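Local coordinates for protein methyltransferase (Streptomyces avermitilis, PDB 3GIW) that binds S-adenosyl-L-homocysteine in a Rossmann-like fold and is probably an S-adenosylmethionine-dependent methyltransferase whose substrate is unknown, at residues 28-33 with 59-63; 108-114 with 133-139; 236-242 with 272-277. All coordinates share one frame; numbering follows the deposited sequence.

How the interactions relate
Interactions 1 and 2 both contribute residues to the S-adenosyl-L-homocysteine site: Y28, N62 and R63 come from the helix pair of interaction 1, D112 and D139 from the strand ends of interaction 2. Their centres lie about 20 Å apart, yet the side chains of R63 and D112 approach to about 9 Å. A glycerol, probably from the crystallisation liquor, sits beside D139 and probably occupies part of the site. Interaction 3 belongs to the same seven-stranded sheet as interaction 2, but at its other border, with centres about 24 Å apart and nearest atoms about 15 Å apart. From residues 28-33 with 59-63 it is about 27 Å, centre to centre, on the opposite side of the chain's middle.

Interaction 1. Residues 28-33 with 59-63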
loop_
_atom_site.group_PDB
_atom_site.type_symbol
_atom_site.label_atom_id
_atom_site.label_comp_id
_atom_site.label_asym_id
_atom_site.label_seq_id
_atom_site.Cartn_x
_atom_site.Cartn_y
_atom_site.Cartn_z
ATOM N N TYR A 28 -11.431 2.350 -3.710
ATOM C CA TYR A 28 -10.800 1.024 -3.637
ATOM C C TYR A 28 -11.708 0.078 -2.822
ATOM O O TYR A 28 -12.012 -1.069 -3.238
ATOM C CB TYR A 28 -9.424 1.176 -3.006
ATOM C CG TYR A 28 -8.598 -0.069 -2.854
ATOM C CD1 TYR A 28 -8.646 -0.818 -1.697
ATOM C CD2 TYR A 28 -7.687 -0.455 -3.832
ATOM C CE1 TYR A 28 -7.846 -1.944 -1.546
ATOM C CE2 TYR A 28 -6.872 -1.550 -3.668
ATOM C CZ TYR A 28 -6.950 -2.288 -2.529
ATOM O OH TYR A 28 -6.100 -3.381 -2.406
ATOM N N ASP A 29 -12.176 0.550 -1.661
ATOM C CA ASP A 29 -13.035 -0.284 -0.849
ATOM C C ASP A 29 -14.338 -0.664 -1.564
ATOM O O ASP A 29 -14.758 -1.818 -1.496
ATOM C CB ASP A 29 -13.338 0.390 0.499
ATOM C CG ASP A 29 -13.797 -0.585 1.559
ATOM O OD1 ASP A 29 -13.060 -1.537 1.849
ATOM O OD2 ASP A 29 -14.885 -0.374 2.114
ATOM N N TYR A 30 -14.968 0.300 -2.225
ATOM C CA TYR A 30 -16.170 0.042 -3.035
ATOM C C TYR A 30 -15.890 -1.086 -4.030
ATOM O O TYR A 30 -16.621 -2.088 -4.091
ATOM C CB TYR A 30 -16.623 1.309 -3.758
ATOM C CG TYR A 30 -17.647 1.025 -4.823
ATOM C CD1 TYR A 30 -18.905 0.553 -4.486
ATOM C CD2 TYR A 30 -17.349 1.194 -6.166
ATOM C CE1 TYR A 30 -19.840 0.280 -5.447
ATOM C CE2 TYR A 30 -18.265 0.933 -7.150
ATOM C CZ TYR A 30 -19.531 0.471 -6.785
ATOM O OH TYR A 30 -20.486 0.172 -7.757
ATOM N N ILE A 31 -14.812 -0.943 -4.796
ATOM C CA ILE A 31 -14.514 -1.911 -5.856
ATOM C C ILE A 31 -14.206 -3.314 -5.317
ATOM O O ILE A 31 -14.610 -4.272 -5.954
ATOM C CB ILE A 31 -13.382 -1.367 -6.759
ATOM C CG1 ILE A 31 -13.824 -0.128 -7.541
ATOM C CG2 ILE A 31 -12.757 -2.483 -7.670
ATOM C CD1 ILE A 31 -14.909 -0.330 -8.634
ATOM N N ILE A 32 -13.517 -3.447 -4.180
ATOM C CA ILE A 32 -13.164 -4.756 -3.632
ATOM C C ILE A 32 -14.271 -5.359 -2.744
ATOM O O ILE A 32 -14.065 -6.433 -2.149
ATOM C CB ILE A 32 -11.794 -4.821 -2.913
ATOM C CG1 ILE A 32 -11.792 -4.034 -1.613
ATOM C CG2 ILE A 32 -10.665 -4.390 -3.877
ATOM C CD1 ILE A 32 -10.587 -4.294 -0.750
ATOM N N GLY A 33 -15.421 -4.687 -2.641
ATOM C CA GLY A 33 -16.614 -5.267 -1.996
ATOM C C GLY A 33 -16.881 -4.830 -0.569
ATOM O O GLY A 33 -17.703 -5.452 0.114
HETATM N N MSE A 59 -7.541 -4.467 -8.405
HETATM C CA MSE A 59 -7.580 -4.003 -7.020
HETATM C C MSE A 59 -7.550 -5.217 -6.063
HETATM O O MSE A 59 -6.831 -5.190 -5.056
HETATM C CB MSE A 59 -8.777 -3.058 -6.830
HETATM C CG MSE A 59 -8.560 -1.712 -7.502
HETATM SE SE MSE A 59 -9.940 -0.462 -7.128
HETATM C CE MSE A 59 -8.920 1.166 -7.358
ATOM N N ARG A 60 -8.267 -6.295 -6.384
ATOM C CA ARG A 60 -8.207 -7.497 -5.577
ATOM C C ARG A 60 -6.783 -8.115 -5.601
ATOM O O ARG A 60 -6.264 -8.565 -4.555
ATOM C CB ARG A 60 -9.309 -8.445 -6.037
ATOM C CG ARG A 60 -10.723 -7.913 -5.694
ATOM C CD ARG A 60 -11.881 -8.685 -6.350
ATOM N NE ARG A 60 -12.997 -8.890 -5.411
ATOM C CZ ARG A 60 -14.124 -8.175 -5.327
ATOM N NH1 ARG A 60 -14.373 -7.144 -6.124
ATOM N NH2 ARG A 60 -15.031 -8.501 -4.413
ATOM N N ALA A 61 -6.121 -8.096 -6.764
ATOM C CA ALA A 61 -4.792 -8.646 -6.865
ATOM C C ALA A 61 -3.785 -7.847 -6.034
ATOM O O ALA A 61 -2.830 -8.405 -5.478
ATOM C CB ALA A 61 -4.317 -8.706 -8.363
ATOM N N ASN A 62 -3.950 -6.542 -5.961
ATOM C CA ASN A 62 -3.076 -5.731 -5.116
ATOM C C ASN A 62 -3.241 -6.092 -3.637
ATOM O O ASN A 62 -2.241 -6.257 -2.909
ATOM C CB ASN A 62 -3.328 -4.244 -5.335
ATOM C CG ASN A 62 -2.530 -3.371 -4.369
ATOM O OD1 ASN A 62 -1.356 -3.123 -4.613
ATOM N ND2 ASN A 62 -3.146 -2.999 -3.255
ATOM N N ARG A 63 -4.482 -6.280 -3.193
ATOM C CA ARG A 63 -4.725 -6.683 -1.808
ATOM C C ARG A 63 -4.128 -8.053 -1.546
ATOM O O ARG A 63 -3.480 -8.277 -0.482
ATOM C CB ARG A 63 -6.206 -6.609 -1.441
ATOM C CG ARG A 63 -6.438 -6.723 0.092
ATOM C CD ARG A 63 -6.028 -5.477 0.867
ATOM N NE ARG A 63 -6.108 -5.689 2.321
ATOM C CZ ARG A 63 -5.969 -4.715 3.223
ATOM N NH1 ARG A 63 -5.767 -3.456 2.828
ATOM N NH2 ARG A 63 -6.035 -5.005 4.527
#
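Y28 reaches from helix 24-31 to helix 55-75, and its side chain meets M59 first. From CB it leaves with CG anti to the backbone N (chi1 -179°), which carries the ring along M59, the two side chains running past each other in opposite directions. CD2 lies 4.0 Å from CG of M59, a selenomethionine; CE2 then passes M59 CB, CZ comes near M59 O, and the SE atom sits 5.0 Å from the centroid of the Y28 ring, an oblique Met-aromatic contact. At the tip, ND2 of N62 donates to Y28 OH at 3.1 Å in a nearly straight bond (165°), with the hydroxyl in the amide plane and the ring turned 86° to that plane. R63 CB packs 3.4 Å from the same Y28 OH. N62 OD1 is hydrogen-bonded to S199 OG, which fixes the amide's rotation and points ND2 at Y28; an alanine here would probably leave both hydroxyls without their amide partner and the ring freer to swing. The flexible M59 side chain also suits the branched I31, whose CG2 touches M59 SE at 3.5 Å, while I32 CG2 touches M59 CB. Y28, N62 and R63 bind S-adenosyl-L-homocysteine, consistent with the two helices forming one wall of the methyltransferase's cofactor pocket.

Interaction 2. Residues 108-114 with 133-139; sequences VVYVDND and TAYVEAD. With GOL (glycerol), chain C.
Y110 and Y135, paired in register on neighbouring parallel strands, send their rings in different directions from the same side of the sheet. The Y135 ring, its CG anti to the backbone N (chi1 177°), runs toward the C-terminal strand ends and presents its edge to Y110 CB, 3.9 Å from Y135 CD1. Y110 turns back instead, with V108 CG1 over the centre of one ring face and its hydroxyl bonded to H96. On the reverse side beta-branched V109, V111 and V136 suit a buried strand, V109 CG1 meeting V136 CG2 at 4.1 Å, while the small A138 just beyond the strand admits V111 CG1. The backbone bond from Y110 N to A134 O is almost straight (178°).

Polarity rises where the strands end. D112 OD1 accepts from D114 N at 2.9 Å through its anti lone pair, an Asx turn, while OD2 accepts from G88 N. N113 ND2 is 3.6 Å from D139 OD2, their planes 79° apart, and D139 OD1 accepts from L141 N. N113 N donates to glycerol O3, which in turn donates to N113 OD1, as O1 does to A138 O at 2.8 Å. One water links Y135 OH, D114 O and E137 OE2, the last salt-bridged to R16. The glycerol, probably from the crystallisation liquor, finds acceptors and N-H groups beside D112 and D139, which bind S-adenosyl-L-homocysteine, consistent with a pocket suited to the cofactor's ribose.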
loop_
_atom_site.group_PDB
_atom_site.type_symbol
_atom_site.label_atom_id
_atom_site.label_comp_id
_atom_site.label_asym_id
_atom_site.label_seq_id
_atom_site.Cartn_x
_atom_site.Cartn_y
_atom_site.Cartn_z
ATOM N N VAL A 108 2.884 -2.985 14.781
ATOM C CA VAL A 108 2.517 -2.329 13.517
ATOM C C VAL A 108 2.029 -0.922 13.799
ATOM O O VAL A 108 1.204 -0.700 14.700
ATOM C CB VAL A 108 1.401 -3.107 12.763
ATOM C CG1 VAL A 108 1.057 -2.418 11.464
ATOM C CG2 VAL A 108 1.822 -4.565 12.563
ATOM N N VAL A 109 2.580 0.033 13.062
ATOM C CA VAL A 109 2.052 1.400 13.045
ATOM C C VAL A 109 1.412 1.614 11.663
ATOM O O VAL A 109 2.078 1.478 10.639
ATOM C CB VAL A 109 3.114 2.477 13.302
ATOM C CG1 VAL A 109 2.575 3.908 13.129
ATOM C CG2 VAL A 109 3.715 2.302 14.684
ATOM N N TYR A 110 0.139 2.026 11.665
ATOM C CA TYR A 110 -0.601 2.365 10.471
ATOM C C TYR A 110 -0.723 3.883 10.311
ATOM O O TYR A 110 -0.878 4.621 11.315
ATOM C CB TYR A 110 -1.982 1.819 10.636
ATOM C CG TYR A 110 -2.150 0.322 10.666
ATOM C CD1 TYR A 110 -2.090 -0.416 9.508
ATOM C CD2 TYR A 110 -2.473 -0.349 11.841
ATOM C CE1 TYR A 110 -2.391 -1.783 9.484
ATOM C CE2 TYR A 110 -2.747 -1.736 11.852
ATOM C CZ TYR A 110 -2.714 -2.465 10.650
ATOM O OH TYR A 110 -3.014 -3.814 10.590
ATOM N N VAL A 111 -0.712 4.359 9.073
ATOM C CA VAL A 111 -0.716 5.780 8.781
ATOM C C VAL A 111 -1.605 6.066 7.575
ATOM O O VAL A 111 -1.527 5.400 6.560
ATOM C CB VAL A 111 0.720 6.272 8.442
ATOM C CG1 VAL A 111 0.738 7.779 8.225
ATOM C CG2 VAL A 111 1.723 5.837 9.542
ATOM N N ASP A 112 -2.508 7.037 7.684
ATOM C CA ASP A 112 -3.257 7.519 6.517
ATOM C C ASP A 112 -3.615 8.987 6.719
ATOM O O ASP A 112 -3.512 9.507 7.840
ATOM C CB ASP A 112 -4.544 6.673 6.249
ATOM C CG ASP A 112 -4.968 6.650 4.776
ATOM O OD1 ASP A 112 -5.613 7.589 4.279
ATOM O OD2 ASP A 112 -4.694 5.657 4.080
ATOM N N ASN A 113 -3.974 9.646 5.613
ATOM C CA ASN A 113 -4.442 11.020 5.702
ATOM C C ASN A 113 -5.936 11.208 5.380
ATOM O O ASN A 113 -6.427 12.321 5.490
ATOM C CB ASN A 113 -3.557 11.979 4.888
ATOM C CG ASN A 113 -3.674 11.802 3.421
ATOM O OD1 ASN A 113 -4.273 10.855 2.923
ATOM N ND2 ASN A 113 -3.056 12.725 2.677
ATOM N N ASP A 114 -6.650 10.150 5.000
ATOM C CA ASP A 114 -8.095 10.251 4.768
ATOM C C ASP A 114 -8.791 10.207 6.130
ATOM O O ASP A 114 -8.660 9.213 6.829
ATOM C CB ASP A 114 -8.558 9.117 3.866
ATOM C CG ASP A 114 -10.030 9.202 3.516
ATOM O OD1 ASP A 114 -10.750 9.790 4.341
ATOM O OD2 ASP A 114 -10.423 8.693 2.436
ATOM N N THR A 133 -0.148 -2.254 18.356
ATOM C CA THR A 133 -0.469 -1.496 17.138
ATOM C C THR A 133 -0.855 -0.063 17.494
ATOM O O THR A 133 -1.332 0.229 18.612
ATOM C CB THR A 133 -1.602 -2.144 16.317
ATOM O OG1 THR A 133 -2.833 -2.020 17.039
ATOM C CG2 THR A 133 -1.307 -3.594 16.021
ATOM N N ALA A 134 -0.719 0.808 16.517
ATOM C CA ALA A 134 -1.094 2.203 16.665
ATOM C C ALA A 134 -1.535 2.760 15.299
ATOM O O ALA A 134 -1.216 2.177 14.256
ATOM C CB ALA A 134 0.096 3.004 17.215
ATOM N N TYR A 135 -2.256 3.869 15.342
ATOM C CA TYR A 135 -2.712 4.571 14.154
ATOM C C TYR A 135 -2.351 6.029 14.269
ATOM O O TYR A 135 -2.590 6.659 15.329
ATOM C CB TYR A 135 -4.237 4.437 13.924
ATOM C CG TYR A 135 -4.682 5.234 12.715
ATOM C CD1 TYR A 135 -4.352 4.810 11.433
ATOM C CD2 TYR A 135 -5.349 6.470 12.844
ATOM C CE1 TYR A 135 -4.674 5.555 10.319
ATOM C CE2 TYR A 135 -5.668 7.244 11.701
ATOM C CZ TYR A 135 -5.343 6.774 10.439
ATOM O OH TYR A 135 -5.619 7.454 9.283
ATOM N N VAL A 136 -1.772 6.564 13.200
ATOM C CA VAL A 136 -1.360 7.966 13.108
ATOM C C VAL A 136 -2.025 8.561 11.859
ATOM O O VAL A 136 -1.897 8.023 10.776
ATOM C CB VAL A 136 0.233 8.048 12.985
ATOM C CG1 VAL A 136 0.704 9.480 12.688
ATOM C CG2 VAL A 136 0.929 7.457 14.220
ATOM N N GLU A 137 -2.765 9.652 12.005
ATOM C CA GLU A 137 -3.241 10.419 10.868
ATOM C C GLU A 137 -2.160 11.415 10.469
ATOM O O GLU A 137 -1.864 12.339 11.215
ATOM C CB GLU A 137 -4.544 11.157 11.205
ATOM C CG GLU A 137 -5.211 11.790 10.022
ATOM C CD GLU A 137 -6.502 12.479 10.416
ATOM O OE1 GLU A 137 -6.440 13.595 10.992
ATOM O OE2 GLU A 137 -7.573 11.890 10.191
ATOM N N ALA A 138 -1.584 11.222 9.279
ATOM C CA ALA A 138 -0.444 12.038 8.812
ATOM C C ALA A 138 -0.287 11.904 7.318
ATOM O O ALA A 138 -0.770 10.940 6.705
ATOM C CB ALA A 138 0.841 11.642 9.540
ATOM N N ASP A 139 0.432 12.881 6.753
ATOM C CA ASP A 139 0.711 12.950 5.324
ATOM C C ASP A 139 2.176 12.598 5.069
ATOM O O ASP A 139 3.086 13.185 5.692
ATOM C CB ASP A 139 0.456 14.377 4.841
ATOM C CG ASP A 139 0.280 14.463 3.339
ATOM O OD1 ASP A 139 0.970 13.737 2.595
ATOM O OD2 ASP A 139 -0.578 15.273 2.907
HETATM C C1 GOL C . 0.025 8.589 4.263
HETATM O O1 GOL C . 0.888 9.236 5.168
HETATM C C2 GOL C . -0.799 9.630 3.551
HETATM O O2 GOL C . 0.021 10.544 2.852
HETATM C C3 GOL C . -1.709 8.983 2.528
HETATM O O3 GOL C . -2.755 8.329 3.164
HETATM O O HOH W 1 -7.479 9.413 9.332
#

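Interaction 3. Residues 236-242 with 272-277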
loop_
_atom_site.group_PDB
_atom_site.type_symbol
_atom_site.label_atom_id
_atom_site.label_comp_id
_atom_site.label_asym_id
_atom_site.label_seq_id
_atom_site.Cartn_x
_atom_site.Cartn_y
_atom_site.Cartn_z
ATOM N N PHE A 236 14.289 1.433 -5.453
ATOM C CA PHE A 236 14.981 0.306 -4.838
ATOM C C PHE A 236 16.509 0.358 -5.037
ATOM O O PHE A 236 17.233 -0.579 -4.663
ATOM C CB PHE A 236 14.367 -0.992 -5.372
ATOM C CG PHE A 236 12.964 -1.190 -4.938
ATOM C CD1 PHE A 236 12.690 -1.738 -3.715
ATOM C CD2 PHE A 236 11.892 -0.814 -5.753
ATOM C CE1 PHE A 236 11.387 -1.940 -3.294
ATOM C CE2 PHE A 236 10.591 -1.012 -5.316
ATOM C CZ PHE A 236 10.342 -1.573 -4.077
ATOM N N GLU A 237 17.007 1.437 -5.626
ATOM C CA GLU A 237 18.465 1.617 -5.802
ATOM C C GLU A 237 19.204 1.570 -4.475
ATOM O O GLU A 237 18.800 2.197 -3.518
ATOM C CB GLU A 237 18.769 2.923 -6.533
ATOM C CG GLU A 237 18.404 2.881 -8.004
ATOM C CD GLU A 237 19.315 1.983 -8.858
ATOM O OE1 GLU A 237 20.497 1.791 -8.483
ATOM O OE2 GLU A 237 18.860 1.495 -9.931
ATOM N N GLY A 238 20.285 0.795 -4.415
ATOM C CA GLY A 238 21.012 0.635 -3.160
ATOM C C GLY A 238 20.435 -0.392 -2.203
ATOM O O GLY A 238 21.021 -0.641 -1.159
ATOM N N LEU A 239 19.258 -0.938 -2.515
ATOM C CA LEU A 239 18.615 -2.012 -1.743
ATOM C C LEU A 239 18.757 -3.359 -2.435
ATOM O O LEU A 239 19.051 -3.429 -3.639
ATOM C CB LEU A 239 17.117 -1.694 -1.522
ATOM C CG LEU A 239 16.802 -0.325 -0.938
ATOM C CD1 LEU A 239 15.290 -0.093 -0.732
ATOM C CD2 LEU A 239 17.541 -0.129 0.376
ATOM N N GLU A 240 18.528 -4.429 -1.690
ATOM C CA GLU A 240 18.711 -5.785 -2.197
ATOM C C GLU A 240 17.345 -6.430 -2.458
ATOM O O GLU A 240 16.658 -6.859 -1.552
ATOM C CB GLU A 240 19.562 -6.614 -1.215
ATOM C CG GLU A 240 20.976 -5.987 -1.007
ATOM C CD GLU A 240 21.969 -6.825 -0.190
ATOM O OE1 GLU A 240 21.533 -7.728 0.535
ATOM O OE2 GLU A 240 23.190 -6.572 -0.301
ATOM N N LEU A 241 16.963 -6.489 -3.723
ATOM C CA LEU A 241 15.649 -7.031 -4.086
ATOM C C LEU A 241 15.522 -8.498 -3.766
ATOM O O LEU A 241 16.430 -9.296 -4.064
ATOM C CB LEU A 241 15.324 -6.827 -5.585
ATOM C CG LEU A 241 14.880 -5.416 -5.980
ATOM C CD1 LEU A 241 15.134 -5.142 -7.485
ATOM C CD2 LEU A 241 13.432 -5.142 -5.628
ATOM N N VAL A 242 14.395 -8.873 -3.173
ATOM C CA VAL A 242 14.002 -10.266 -3.035
ATOM C C VAL A 242 13.563 -10.796 -4.413
ATOM O O VAL A 242 12.797 -10.123 -5.121
ATOM C CB VAL A 242 12.838 -10.409 -2.010
ATOM C CG1 VAL A 242 12.355 -11.875 -1.881
ATOM C CG2 VAL A 242 13.276 -9.853 -0.638
ATOM N N ALA A 272 7.227 -5.246 -5.352
ATOM C CA ALA A 272 8.599 -5.564 -5.019
ATOM C C ALA A 272 8.857 -5.432 -3.533
ATOM O O ALA A 272 8.204 -4.635 -2.839
ATOM C CB ALA A 272 9.574 -4.623 -5.792
ATOM N N VAL A 273 9.820 -6.231 -3.061
ATOM C CA VAL A 273 10.266 -6.219 -1.669
ATOM C C VAL A 273 11.791 -6.255 -1.713
ATOM O O VAL A 273 12.379 -7.021 -2.503
ATOM C CB VAL A 273 9.753 -7.461 -0.932
ATOM C CG1 VAL A 273 10.279 -7.518 0.533
ATOM C CG2 VAL A 273 8.223 -7.498 -0.962
ATOM N N ALA A 274 12.445 -5.445 -0.872
ATOM C CA ALA A 274 13.902 -5.364 -0.870
ATOM C C ALA A 274 14.441 -5.088 0.542
ATOM O O ALA A 274 13.825 -4.387 1.315
ATOM C CB ALA A 274 14.392 -4.292 -1.793
ATOM N N ARG A 275 15.628 -5.639 0.816
ATOM C CA ARG A 275 16.326 -5.503 2.110
ATOM C C ARG A 275 17.296 -4.330 2.092
ATOM O O ARG A 275 18.009 -4.107 1.096
ATOM C CB ARG A 275 17.120 -6.778 2.405
ATOM C CG ARG A 275 17.818 -6.806 3.769
ATOM C CD ARG A 275 18.336 -8.215 4.094
ATOM N NE ARG A 275 18.943 -8.284 5.418
ATOM C CZ ARG A 275 20.162 -7.845 5.724
ATOM N NH1 ARG A 275 20.938 -7.271 4.804
ATOM N NH2 ARG A 275 20.593 -7.963 6.977
ATOM N N LYS A 276 17.336 -3.594 3.199
ATOM C CA LYS A 276 18.312 -2.532 3.404
ATOM C C LYS A 276 19.611 -3.130 3.994
ATOM O O LYS A 276 19.572 -3.704 5.077
ATOM C CB LYS A 276 17.721 -1.479 4.366
ATOM C CG LYS A 276 18.681 -0.351 4.708
ATOM C CD LYS A 276 18.066 0.711 5.565
ATOM C CE LYS A 276 19.135 1.733 6.010
ATOM N NZ LYS A 276 18.463 2.970 6.549
ATOM N N PRO A 277 20.741 -2.981 3.281
ATOM C CA PRO A 277 22.038 -3.492 3.793
ATOM C C PRO A 277 22.445 -2.857 5.099
ATOM O O PRO A 277 22.139 -1.698 5.385
ATOM C CB PRO A 277 23.033 -3.107 2.689
ATOM C CG PRO A 277 22.243 -2.845 1.494
ATOM C CD PRO A 277 20.859 -2.424 1.919
ATOM O OXT PRO A 277 23.127 -3.518 5.899
HETATM O O HOH W 2 10.660 -8.380 -4.966
#
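The F236 ring meets two alanines of strand 269-275 obliquely. With CG anti to the carbonyl carbon (chi1 -67°), the ring extends along the strand, CD1 lying 3.6 Å from A274 CB and CZ coming just as near to A272 CB. Alanine suits both places because a single methyl lets the broad ring approach closely, and A274 also takes L239 CB at 3.8 Å from its CB and the backbone of L241 within 4.0 Å, CA to CA. L239 likewise holds CG anti to its carbonyl carbon (chi1 -52°); CD1 then continues the chain away from CA, leaving CD2 to turn to K276 CA at 3.9 Å. L241 bends back over the same strand, its CD2 touching the methyls of both A272 and A274.

A type II beta turn from F236 to L239, closed by L239 N to F236 O, places G238 at positive phi, where any CB would collide with the preceding carbonyl oxygen. From here the chain enters strand 240-248, the edge of a seven-stranded sheet in the order 3-2-1-4-5-7-6, the class I methyltransferase arrangement, with antiparallel strand 269-275 between it and 195-201. E240 and R275 form a hydrogen-bonded pair: E240 N to R275 O is in the carbonyl plane at 2.9 Å, whereas R275 N approaches E240 O from above its carbonyl plane. V242 N reaches V273 O at 2.8 Å.

The side chains of E240 and R275 share a face, but E240 OE1 stays 4.3 Å from R275 NH1, too far for a salt bridge. V242 and V273 run alongside each other in the same direction; helix 55-75 covers them through H72, W65 and L73. K276 sends NZ to the carbonyl oxygens of L187 and L190, while the ring of the C-terminal P277 rests against G238 O.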